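Local structure of ColD (Escherichia coli, 3GR9) at residues Y51-S56 with E206-L211; P86-S91 with V135-N140; V316-L321 with N367-G372; F30-Y35 with V251-M256. The protein catalyses, in its natural form, pyridoxal-phosphate-dependent removal of the C3'-hydroxyl from GDP-4-keto-6-deoxy-D-mannose during synthesis of the O-antigen sugar L-colitose. The protein carries 2 engineered substitutions. All coordinates share one frame; numbering follows the deposited sequence.

Contact 1. Residues Y51-S56 with E206-L211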
# COMPACT_ATOMS: atom_id res chain seq x y z
N TYR B 51 -20.32 5.05 6.71
CA TYR B 51 -19.35 4.90 5.62
C TYR B 51 -18.28 3.84 5.85
O TYR B 51 -17.70 3.72 6.92
CB TYR B 51 -18.63 6.23 5.44
CG TYR B 51 -19.54 7.42 5.42
CD1 TYR B 51 -20.40 7.65 4.33
CD2 TYR B 51 -19.52 8.35 6.46
CE1 TYR B 51 -21.22 8.76 4.30
CE2 TYR B 51 -20.33 9.46 6.44
CZ TYR B 51 -21.18 9.67 5.35
OH TYR B 51 -21.97 10.78 5.28
N ALA B 52 -17.97 3.13 4.77
CA ALA B 52 -16.93 2.11 4.76
C ALA B 52 -16.04 2.42 3.58
O ALA B 52 -16.48 2.92 2.54
CB ALA B 52 -17.54 0.78 4.56
N VAL B 53 -14.76 2.12 3.71
CA VAL B 53 -13.86 2.35 2.60
C VAL B 53 -12.95 1.17 2.41
O VAL B 53 -12.32 0.72 3.36
CB VAL B 53 -13.01 3.60 2.75
CG1 VAL B 53 -11.76 3.43 1.89
CG2 VAL B 53 -13.81 4.82 2.31
N MET B 54 -12.89 0.66 1.18
CA MET B 54 -12.04 -0.49 0.96
C MET B 54 -10.66 -0.13 0.44
O MET B 54 -10.53 0.79 -0.39
CB MET B 54 -12.73 -1.60 0.16
CG MET B 54 -11.81 -2.83 0.10
SD MET B 54 -12.44 -3.98 -1.08
CE MET B 54 -11.52 -5.54 -0.49
N VAL B 55 -9.65 -0.83 0.99
CA VAL B 55 -8.24 -0.64 0.68
C VAL B 55 -7.53 -1.96 0.48
O VAL B 55 -8.09 -3.03 0.76
CB VAL B 55 -7.44 0.06 1.85
CG1 VAL B 55 -7.64 1.54 1.80
CG2 VAL B 55 -7.67 -0.54 3.31
N SER B 56 -6.26 -1.85 0.09
CA SER B 56 -5.42 -3.02 -0.17
C SER B 56 -5.19 -4.00 0.99
O SER B 56 -4.99 -5.21 0.76
CB SER B 56 -4.14 -2.60 -0.83
OG SER B 56 -3.28 -2.12 0.17
N GLU B 206 -16.57 14.25 6.90
CA GLU B 206 -15.25 14.79 6.58
C GLU B 206 -14.17 13.71 6.51
O GLU B 206 -13.35 13.73 5.59
CB GLU B 206 -14.80 15.91 7.53
CG GLU B 206 -13.37 16.33 7.16
CD GLU B 206 -12.81 17.50 7.91
OE1 GLU B 206 -13.32 17.81 9.02
OE2 GLU B 206 -11.82 18.09 7.38
N ILE B 207 -14.15 12.78 7.46
CA ILE B 207 -13.18 11.70 7.41
C ILE B 207 -13.42 10.85 6.17
O ILE B 207 -12.49 10.41 5.49
CB ILE B 207 -13.31 10.74 8.61
CG1 ILE B 207 -12.71 11.36 9.87
CG2 ILE B 207 -12.63 9.41 8.29
CD1 ILE B 207 -11.71 12.41 9.58
N TYR B 208 -14.69 10.59 5.91
CA TYR B 208 -15.05 9.77 4.78
C TYR B 208 -14.34 10.28 3.52
O TYR B 208 -13.60 9.54 2.82
CB TYR B 208 -16.55 9.80 4.65
CG TYR B 208 -17.00 9.00 3.47
CD1 TYR B 208 -16.32 7.84 3.12
CD2 TYR B 208 -18.07 9.41 2.69
CE1 TYR B 208 -16.71 7.09 2.02
CE2 TYR B 208 -18.45 8.68 1.57
CZ TYR B 208 -17.77 7.53 1.23
OH TYR B 208 -18.14 6.80 0.13
N HIS B 209 -14.55 11.57 3.24
CA HIS B 209 -13.97 12.22 2.07
C HIS B 209 -12.41 12.29 2.06
O HIS B 209 -11.76 12.24 0.98
CB HIS B 209 -14.54 13.65 1.95
CG HIS B 209 -16.01 13.71 1.63
ND1 HIS B 209 -16.67 14.91 1.44
CD2 HIS B 209 -16.94 12.73 1.48
CE1 HIS B 209 -17.94 14.67 1.17
NE2 HIS B 209 -18.13 13.36 1.20
N ILE B 210 -11.79 12.44 3.24
CA ILE B 210 -10.33 12.51 3.26
C ILE B 210 -9.81 11.16 2.80
O ILE B 210 -8.81 11.07 2.10
CB ILE B 210 -9.79 12.86 4.69
CG1 ILE B 210 -10.18 14.31 5.08
CG2 ILE B 210 -8.26 12.61 4.78
CD1 ILE B 210 -10.03 14.70 6.54
N LEU B 211 -10.56 10.11 3.17
CA LEU B 211 -10.22 8.73 2.83
C LEU B 211 -10.27 8.54 1.31
O LEU B 211 -9.27 8.17 0.65
CB LEU B 211 -11.23 7.83 3.53
CG LEU B 211 -11.11 7.96 5.06
CD1 LEU B 211 -11.35 6.63 5.91
CD2 LEU B 211 -9.77 8.62 5.40
O HOH W 1 -17.59 4.03 -0.52
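Tyr51 and Tyr208 lie flat against one another as an offset stack, their ring centroids 4.3 Å apart and their planes within 8° of parallel. The displacement brings each CB over the partner's ring, giving two reciprocal CH-pi contacts: Tyr51 CB lies 3.9 Å from the centroid of the Tyr208 ring, and Tyr208 CB lies 4.1 Å from that of Tyr51. Where the rims overlap, Tyr51 CD1 comes within 3.3 Å of Tyr208 CD2. With CG anti to the backbone N (chi1 179°), the Tyr208 side chain reaches out from its helix and presents its flat face to Tyr51 and its edge to the next inward-pointing strand residue, Val53. There the CG2 branch of Val53 is the bump and the notch between Tyr208 and Leu211 the hollow: Val53 CG2 touches Tyr208 CE1 in the ring plane at 3.7 Å and Leu211 CB at 4.1 Å. At the polar end of the ring, a water lies 2.9 Å from Tyr208 OH and donates a weak bond to Ala52 O. Leu211 also packs on Ile200 of strand 198-202 and Ala68 of helix 58-71. Segments 51-55 and 206-211 run nearly parallel, at 15°, as alternate residues of an outermost strand of the mixed sheet meet one side of a flanking helix, the alpha/beta layering of the large domain in fold-type I pyridoxal-phosphate enzymes.

Contact 2. Residues P86-S91 with V135-N140. With AKG (2-oxoglutaric acid), chain J.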
# COMPACT_ATOMS: atom_id res chain seq x y z
N PRO B 86 -1.81 -0.59 23.03
CA PRO B 86 -1.55 -1.78 23.83
C PRO B 86 -0.29 -2.53 23.42
O PRO B 86 0.13 -2.43 22.27
CB PRO B 86 -2.82 -2.61 23.67
CG PRO B 86 -3.60 -1.94 22.48
CD PRO B 86 -3.08 -0.60 22.27
N ALA B 87 0.32 -3.23 24.38
CA ALA B 87 1.61 -3.95 24.21
C ALA B 87 1.56 -5.17 23.33
O ALA B 87 2.60 -5.72 22.90
CB ALA B 87 2.20 -4.31 25.58
N VAL B 88 0.33 -5.58 23.05
CA VAL B 88 0.09 -6.74 22.20
C VAL B 88 -0.85 -6.48 21.01
O VAL B 88 -2.07 -6.20 21.18
CB VAL B 88 -0.32 -7.97 23.04
CG1 VAL B 88 -0.46 -9.18 22.14
CG2 VAL B 88 0.78 -8.31 24.09
N SER B 89 -0.25 -6.64 19.81
CA SER B 89 -0.99 -6.43 18.56
C SER B 89 -0.07 -6.65 17.37
O SER B 89 1.16 -6.67 17.53
CB SER B 89 -1.46 -4.97 18.51
OG SER B 89 -2.40 -4.84 17.47
N TRP B 90 -0.65 -6.81 16.18
CA TRP B 90 0.15 -6.96 14.97
C TRP B 90 1.01 -5.74 14.67
O TRP B 90 0.65 -4.57 15.05
CB TRP B 90 -0.75 -7.21 13.78
CG TRP B 90 0.06 -7.51 12.61
CD1 TRP B 90 0.18 -6.74 11.51
CD2 TRP B 90 0.87 -8.69 12.40
NE1 TRP B 90 0.98 -7.38 10.58
CE2 TRP B 90 1.42 -8.57 11.11
CE3 TRP B 90 1.17 -9.83 13.16
CZ2 TRP B 90 2.34 -9.50 10.59
CZ3 TRP B 90 2.02 -10.77 12.63
CH2 TRP B 90 2.58 -10.62 11.34
N SER B 91 2.17 -6.03 14.05
CA SER B 91 3.14 -5.00 13.74
C SER B 91 2.55 -3.72 13.13
O SER B 91 2.71 -2.60 13.64
CB SER B 91 4.28 -5.60 12.90
OG SER B 91 4.06 -5.49 11.49
N VAL B 135 -7.38 -2.03 20.48
CA VAL B 135 -7.31 -3.18 19.60
C VAL B 135 -8.19 -4.33 20.15
O VAL B 135 -8.05 -4.70 21.30
CB VAL B 135 -5.85 -3.59 19.37
CG1 VAL B 135 -5.74 -4.99 18.69
CG2 VAL B 135 -5.14 -2.51 18.52
N ASN B 136 -9.13 -4.86 19.36
CA ASN B 136 -10.00 -5.97 19.84
C ASN B 136 -9.22 -7.22 19.54
O ASN B 136 -9.01 -7.58 18.38
CB ASN B 136 -11.33 -5.93 19.10
CG ASN B 136 -12.05 -4.63 19.33
OD1 ASN B 136 -12.06 -4.14 20.46
ND2 ASN B 136 -12.53 -3.99 18.26
N LEU B 137 -8.66 -7.79 20.60
CA LEU B 137 -7.78 -8.93 20.46
C LEU B 137 -8.50 -10.26 20.35
O LEU B 137 -9.29 -10.63 21.23
CB LEU B 137 -6.71 -8.93 21.56
CG LEU B 137 -5.37 -9.41 21.04
CD1 LEU B 137 -4.56 -8.33 20.42
CD2 LEU B 137 -4.53 -10.31 21.98
N LEU B 138 -8.25 -10.94 19.23
CA LEU B 138 -8.73 -12.29 18.96
C LEU B 138 -10.25 -12.47 18.84
O LEU B 138 -10.79 -13.50 19.23
CB LEU B 138 -8.18 -13.18 20.08
CG LEU B 138 -6.66 -13.35 20.20
CD1 LEU B 138 -6.30 -14.44 21.20
CD2 LEU B 138 -5.99 -13.62 18.84
N GLY B 139 -10.95 -11.46 18.33
CA GLY B 139 -12.43 -11.49 18.27
C GLY B 139 -13.05 -10.83 19.54
O GLY B 139 -14.19 -10.38 19.52
N ASN B 140 -12.27 -10.75 20.62
CA ASN B 140 -12.71 -10.16 21.89
C ASN B 140 -12.66 -8.64 21.88
O ASN B 140 -11.59 -8.03 21.75
CB ASN B 140 -11.90 -10.66 23.07
CG ASN B 140 -12.73 -10.77 24.36
OD1 ASN B 140 -13.84 -11.33 24.36
ND2 ASN B 140 -12.17 -10.29 25.47
C1 AKG J . -1.29 -12.48 11.83
O1 AKG J . -0.62 -13.51 11.53
O2 AKG J . -1.63 -12.22 13.00
C2 AKG J . -1.68 -11.52 10.80
O5 AKG J . -2.73 -10.97 10.88
C3 AKG J . -0.77 -11.27 9.65
C4 AKG J . -1.63 -10.88 8.48
C5 AKG J . -0.74 -10.70 7.31
O3 AKG J . -1.13 -9.96 6.36
O4 AKG J . 0.45 -11.35 7.27
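Ser89 OG sits against the fork of Val135, 3.6 Å from Val135 CG1 and 3.7 Å from Val135 CG2. An anti first torsion (chi1 -168°) carries OG over to the valine, and its polar partner is Thr93 OG1, so an oxygen packed against valine still has a hydrogen bond. Pro86 slants across the same valine, with its ring atom CG 4.2 Å from Val135 CB. Leu137 uses its two branches separately: Leu137 CD1 rests 3.4 Å from Val88 O, while Leu137 CD2 approaches Val88 CG1 at 4.2 Å. Leu137 also opens a type I' turn, closed by the 3.0 Å bond from Asn140 N to Leu137 O, with Gly139 in its bend. The Trp90 side chain leads away from this packing and lies against 2-oxoglutarate. C3 of the ligand lies over one face of the indole, 3.7 Å from Trp90 CZ2, and Ser91 OG lies over the opposite face; Arg333 of the same chain and Arg252 of the second subunit hydrogen-bond the ligand. These are the loops that follow the adjacent parallel strands 82-86 and 129-135, at the C-terminal strand ends that border the active site in fold-type I enzymes.

Contact 3. Residues V316-L321 with N367-G372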
# COMPACT_ATOMS: atom_id res chain seq x y z
N VAL B 316 5.06 -26.21 34.38
CA VAL B 316 5.04 -26.56 32.92
C VAL B 316 5.89 -25.59 32.06
O VAL B 316 5.96 -24.37 32.29
CB VAL B 316 3.63 -26.75 32.34
CG1 VAL B 316 3.62 -27.65 31.17
CG2 VAL B 316 2.69 -27.41 33.34
N ILE B 317 6.52 -26.15 31.04
CA ILE B 317 7.46 -25.42 30.18
C ILE B 317 6.92 -25.29 28.78
O ILE B 317 6.73 -26.29 28.08
CB ILE B 317 8.83 -26.18 30.16
CG1 ILE B 317 9.46 -26.17 31.55
CG2 ILE B 317 9.84 -25.74 29.12
CD1 ILE B 317 10.93 -26.70 31.55
N ARG B 318 6.66 -24.04 28.41
CA ARG B 318 6.06 -23.74 27.12
C ARG B 318 6.54 -24.57 25.93
O ARG B 318 5.71 -25.13 25.17
CB ARG B 318 6.08 -22.25 26.80
CG ARG B 318 5.11 -21.85 25.68
CD ARG B 318 5.85 -21.51 24.40
NE ARG B 318 6.78 -20.38 24.54
CZ ARG B 318 6.37 -19.10 24.57
NH1 ARG B 318 5.08 -18.81 24.55
NH2 ARG B 318 7.24 -18.11 24.67
N LYS B 319 7.86 -24.61 25.74
CA LYS B 319 8.38 -25.34 24.61
C LYS B 319 8.25 -26.83 24.73
O LYS B 319 8.64 -27.59 23.84
CB LYS B 319 9.77 -24.90 24.19
CG LYS B 319 9.82 -24.32 22.77
CD LYS B 319 11.26 -24.18 22.29
CE LYS B 319 11.89 -25.53 21.92
NZ LYS B 319 13.05 -25.37 20.96
N GLN B 320 7.63 -27.25 25.83
CA GLN B 320 7.37 -28.66 25.98
C GLN B 320 6.01 -28.86 25.29
O GLN B 320 5.89 -29.72 24.42
CB GLN B 320 7.31 -29.08 27.44
CG GLN B 320 8.49 -29.97 27.87
CD GLN B 320 8.53 -31.31 27.12
OE1 GLN B 320 8.06 -32.32 27.63
NE2 GLN B 320 9.08 -31.30 25.90
N LEU B 321 5.01 -28.05 25.65
CA LEU B 321 3.67 -28.16 25.07
C LEU B 321 3.69 -28.02 23.56
O LEU B 321 2.92 -28.65 22.82
CB LEU B 321 2.71 -27.11 25.68
CG LEU B 321 2.42 -27.38 27.17
CD1 LEU B 321 1.57 -26.35 27.96
CD2 LEU B 321 1.87 -28.76 27.40
N ASN B 367 4.70 -17.40 28.24
CA ASN B 367 3.78 -18.48 28.62
C ASN B 367 2.51 -18.69 27.80
O ASN B 367 1.67 -19.51 28.16
CB ASN B 367 3.40 -18.34 30.09
CG ASN B 367 4.60 -18.25 30.98
OD1 ASN B 367 5.23 -19.25 31.30
ND2 ASN B 367 4.96 -17.03 31.35
N GLY B 368 2.39 -17.97 26.71
CA GLY B 368 1.21 -18.07 25.89
C GLY B 368 1.35 -18.75 24.55
O GLY B 368 2.36 -18.63 23.90
N LEU B 369 0.32 -19.48 24.16
CA LEU B 369 0.27 -20.12 22.87
C LEU B 369 -1.12 -19.96 22.33
O LEU B 369 -2.06 -19.59 23.02
CB LEU B 369 0.68 -21.58 22.85
CG LEU B 369 1.11 -22.27 24.12
CD1 LEU B 369 -0.14 -22.63 24.92
CD2 LEU B 369 1.88 -23.51 23.66
N PHE B 370 -1.25 -20.27 21.05
CA PHE B 370 -2.50 -20.04 20.40
C PHE B 370 -2.76 -21.13 19.36
O PHE B 370 -1.82 -21.62 18.71
CB PHE B 370 -2.38 -18.66 19.76
CG PHE B 370 -3.47 -18.34 18.80
CD1 PHE B 370 -3.33 -18.68 17.46
CD2 PHE B 370 -4.67 -17.79 19.25
CE1 PHE B 370 -4.31 -18.38 16.57
CE2 PHE B 370 -5.67 -17.50 18.36
CZ PHE B 370 -5.50 -17.81 17.01
N VAL B 371 -4.02 -21.52 19.24
CA VAL B 371 -4.49 -22.55 18.28
C VAL B 371 -5.69 -21.88 17.64
O VAL B 371 -6.37 -21.06 18.28
CB VAL B 371 -4.92 -23.87 18.97
CG1 VAL B 371 -3.71 -24.64 19.47
CG2 VAL B 371 -5.91 -23.62 20.13
N GLY B 372 -5.95 -22.20 16.38
CA GLY B 372 -7.03 -21.53 15.66
C GLY B 372 -8.46 -21.99 15.91
O GLY B 372 -8.76 -23.02 16.51
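Arg318 NH1 comes within 2.8 Å of Gly368 O, which lies near the guanidinium plane at its edge, while NH2 of the same group is hydrogen-bonded to Asp365 O. The guanidinium thus spans the end of helix 359-367, where Gly368 is the first residue to leave helical geometry; its positive charge would probably be stabilised by the carbonyl end of the helix, to which Asp365 O belongs. The long arm gets there by bending at both chi2 and chi3. Its aliphatic part is used too: Arg318 CG touches Leu369 CD2 at 4.2 Å, the two side chains lying alongside with their ends pointing opposite ways. The same methyl, Leu369 CD2, lies 4.2 Å from Leu321 CB, about one helical turn after Arg318. Leu369 holds an eclipsed first torsion (chi1 0°), either strained or imprecisely modelled, and it also packs on Val322, Leu325 and Phe308. Phe238 of the second subunit packs on Arg318, and Asn367 ND2 hydrogen-bonds Tyr363 O one turn back in the same helix. Strand 368-372 is an outer strand of the antiparallel sheet that includes 305-310, and the start of helix 318-327 packs against it, a helix-on-sheet layer of the small C-terminal domain of this aminotransferase family.

Contact 4. Residues F30-Y35 with V251-M256. With AKG (2-oxoglutaric acid), chain I.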
# COMPACT_ATOMS: atom_id res chain seq x y z
N PHE B 30 -10.95 -4.54 -14.19
CA PHE B 30 -10.27 -5.07 -13.02
C PHE B 30 -9.90 -4.07 -11.93
O PHE B 30 -9.87 -4.43 -10.75
CB PHE B 30 -9.10 -5.99 -13.44
CG PHE B 30 -9.38 -6.80 -14.69
CD1 PHE B 30 -10.06 -8.01 -14.64
CD2 PHE B 30 -8.96 -6.34 -15.94
CE1 PHE B 30 -10.37 -8.74 -15.83
CE2 PHE B 30 -9.29 -7.04 -17.14
CZ PHE B 30 -9.99 -8.24 -17.09
N THR B 31 -9.67 -2.82 -12.32
CA THR B 31 -9.35 -1.74 -11.38
C THR B 31 -10.52 -1.31 -10.47
O THR B 31 -11.64 -1.19 -10.92
CB THR B 31 -8.93 -0.48 -12.19
OG1 THR B 31 -7.52 -0.49 -12.42
CG2 THR B 31 -9.33 0.83 -11.45
N MET B 32 -10.24 -1.06 -9.18
CA MET B 32 -11.30 -0.64 -8.24
C MET B 32 -12.50 0.04 -8.87
O MET B 32 -12.38 1.04 -9.56
CB MET B 32 -10.79 -0.05 -6.91
CG MET B 32 -10.33 1.40 -6.89
SD MET B 32 -10.84 2.36 -5.38
CE MET B 32 -12.33 1.50 -5.02
N GLY B 33 -13.66 -0.58 -8.72
CA GLY B 33 -14.87 -0.06 -9.37
C GLY B 33 -16.26 -0.42 -8.83
O GLY B 33 -16.61 -0.18 -7.65
N GLU B 34 -17.09 -0.96 -9.72
CA GLU B 34 -18.46 -1.30 -9.34
C GLU B 34 -18.50 -2.18 -8.11
O GLU B 34 -19.19 -1.88 -7.13
CB GLU B 34 -19.09 -2.09 -10.46
CG GLU B 34 -19.85 -1.30 -11.49
CD GLU B 34 -21.01 -2.11 -12.04
OE1 GLU B 34 -20.79 -3.29 -12.40
OE2 GLU B 34 -22.15 -1.59 -12.07
N TYR B 35 -17.75 -3.28 -8.18
CA TYR B 35 -17.68 -4.26 -7.10
C TYR B 35 -17.25 -3.68 -5.80
O TYR B 35 -17.77 -3.98 -4.72
CB TYR B 35 -16.79 -5.44 -7.49
CG TYR B 35 -17.60 -6.33 -8.37
CD1 TYR B 35 -18.89 -6.67 -8.00
CD2 TYR B 35 -17.18 -6.64 -9.65
CE1 TYR B 35 -19.71 -7.38 -8.85
CE2 TYR B 35 -17.98 -7.38 -10.50
CZ TYR B 35 -19.25 -7.73 -10.10
OH TYR B 35 -20.07 -8.46 -10.92
N VAL B 251 -3.55 3.15 -2.54
CA VAL B 251 -4.03 1.98 -1.78
C VAL B 251 -5.29 1.26 -2.16
O VAL B 251 -5.89 0.53 -1.36
CB VAL B 251 -3.60 1.84 -0.31
CG1 VAL B 251 -2.12 2.12 -0.19
CG2 VAL B 251 -4.45 2.69 0.67
N ARG B 252 -5.66 1.50 -3.42
CA ARG B 252 -6.83 0.92 -4.07
C ARG B 252 -6.87 -0.60 -3.95
O ARG B 252 -5.86 -1.29 -4.13
CB ARG B 252 -6.84 1.30 -5.57
CG ARG B 252 -7.15 2.81 -5.89
CD ARG B 252 -7.40 2.96 -7.37
NE ARG B 252 -6.22 2.54 -8.10
CZ ARG B 252 -5.61 3.31 -8.99
NH1 ARG B 252 -6.11 4.49 -9.30
NH2 ARG B 252 -4.52 2.87 -9.63
N PRO B 253 -8.07 -1.12 -3.67
CA PRO B 253 -8.25 -2.56 -3.57
C PRO B 253 -8.54 -2.90 -5.01
O PRO B 253 -8.72 -2.00 -5.84
CB PRO B 253 -9.51 -2.69 -2.70
CG PRO B 253 -9.65 -1.41 -2.00
CD PRO B 253 -9.13 -0.39 -2.96
N LEU B 254 -8.56 -4.20 -5.31
CA LEU B 254 -8.82 -4.64 -6.68
C LEU B 254 -10.27 -5.11 -6.83
O LEU B 254 -10.78 -5.83 -5.97
CB LEU B 254 -7.91 -5.83 -7.03
CG LEU B 254 -6.41 -5.66 -7.33
CD1 LEU B 254 -5.89 -7.02 -7.86
CD2 LEU B 254 -6.24 -4.62 -8.43
N GLU B 255 -10.91 -4.77 -7.94
CA GLU B 255 -12.28 -5.23 -8.19
C GLU B 255 -12.53 -6.66 -7.69
O GLU B 255 -13.46 -6.91 -6.94
CB GLU B 255 -12.61 -5.06 -9.67
CG GLU B 255 -14.09 -4.97 -9.94
CD GLU B 255 -14.64 -3.63 -9.56
OE1 GLU B 255 -14.32 -3.12 -8.45
OE2 GLU B 255 -15.41 -3.08 -10.39
N MET B 256 -11.68 -7.61 -8.08
CA MET B 256 -11.81 -9.01 -7.62
C MET B 256 -12.07 -9.12 -6.11
O MET B 256 -12.93 -9.91 -5.67
CB MET B 256 -10.60 -9.90 -8.02
CG MET B 256 -10.77 -10.48 -9.42
SD MET B 256 -9.31 -11.23 -10.13
CE MET B 256 -10.04 -11.82 -11.79
C1 AKG I . -1.46 8.45 -15.44
O1 AKG I . -2.65 8.61 -15.78
O2 AKG I . -0.55 9.17 -15.93
C2 AKG I . -1.11 7.45 -14.39
O5 AKG I . 0.01 7.46 -13.93
C3 AKG I . -2.16 6.48 -13.89
C4 AKG I . -2.47 6.72 -12.41
C5 AKG I . -3.28 5.57 -11.89
O3 AKG I . -4.60 5.52 -12.18
O4 AKG I . -2.73 4.65 -11.22
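Met32 and Glu255 bring the two backbones together, their CA atoms 4.7 Å apart, and a weak bond runs from Glu255 N to Phe30 O at 3.0 Å. From the start of its own helix, Glu255 reaches to the start of the other, helix 34-47. Its OE1 accepts Gly33 N at 2.6 Å, met 42° out of the carboxylate plane, and also takes Val36 N; OE2 receives a weak bond from Tyr35 N at 3.2 Å. Gly33, at the N-cap position, has no side chain to obstruct the carboxylate, whose negative charge the helix start would probably stabilise. Tyr35 meets the stem of the glutamate with its ring edge, CD2 lying 3.5 Å from Glu255 CG. Met32 crosses Arg252 at about a right angle, its CG 3.4 Å from Arg252 CD. The guanidinium beyond grips 2-oxoglutarate: Arg252 NH2 bonds O4 of the ligand at 3.0 Å, NH1 bonds O3 weakly, and NE forms a salt bridge with Glu196 of the second subunit. Helix 15-27 packs on Tyr35 and Met256, Met54 of strand 51-55 touches Pro253, and Arg215 of helix 205-215 contacts both Met32 and Pro253.

Contacts 1 and 4 are neighbours, their centres about 14 Å apart: strand 51-55 follows helix 34-47 in the chain, and just past its end Ser56 N probably hydrogen-bonds Val251 O. Contact 2 joins loops of the same eight-stranded mixed sheet that contact 1 edges, about 22 Å away centre to centre. Contact 3 lies in the three-stranded antiparallel sheet region, about 39 Å from contact 1, centre to centre, on the opposite side of the chain's centre, and reaches contact 2 where Leu138 packs on Phe370. Along the chain, contact 4 encloses contact 1, which encloses contact 2; contact 3 follows all three. Contacts 2 and 4 supply Trp90 and Arg252 to 2-oxoglutarate pockets shared between subunits, so dimerisation completes each pocket.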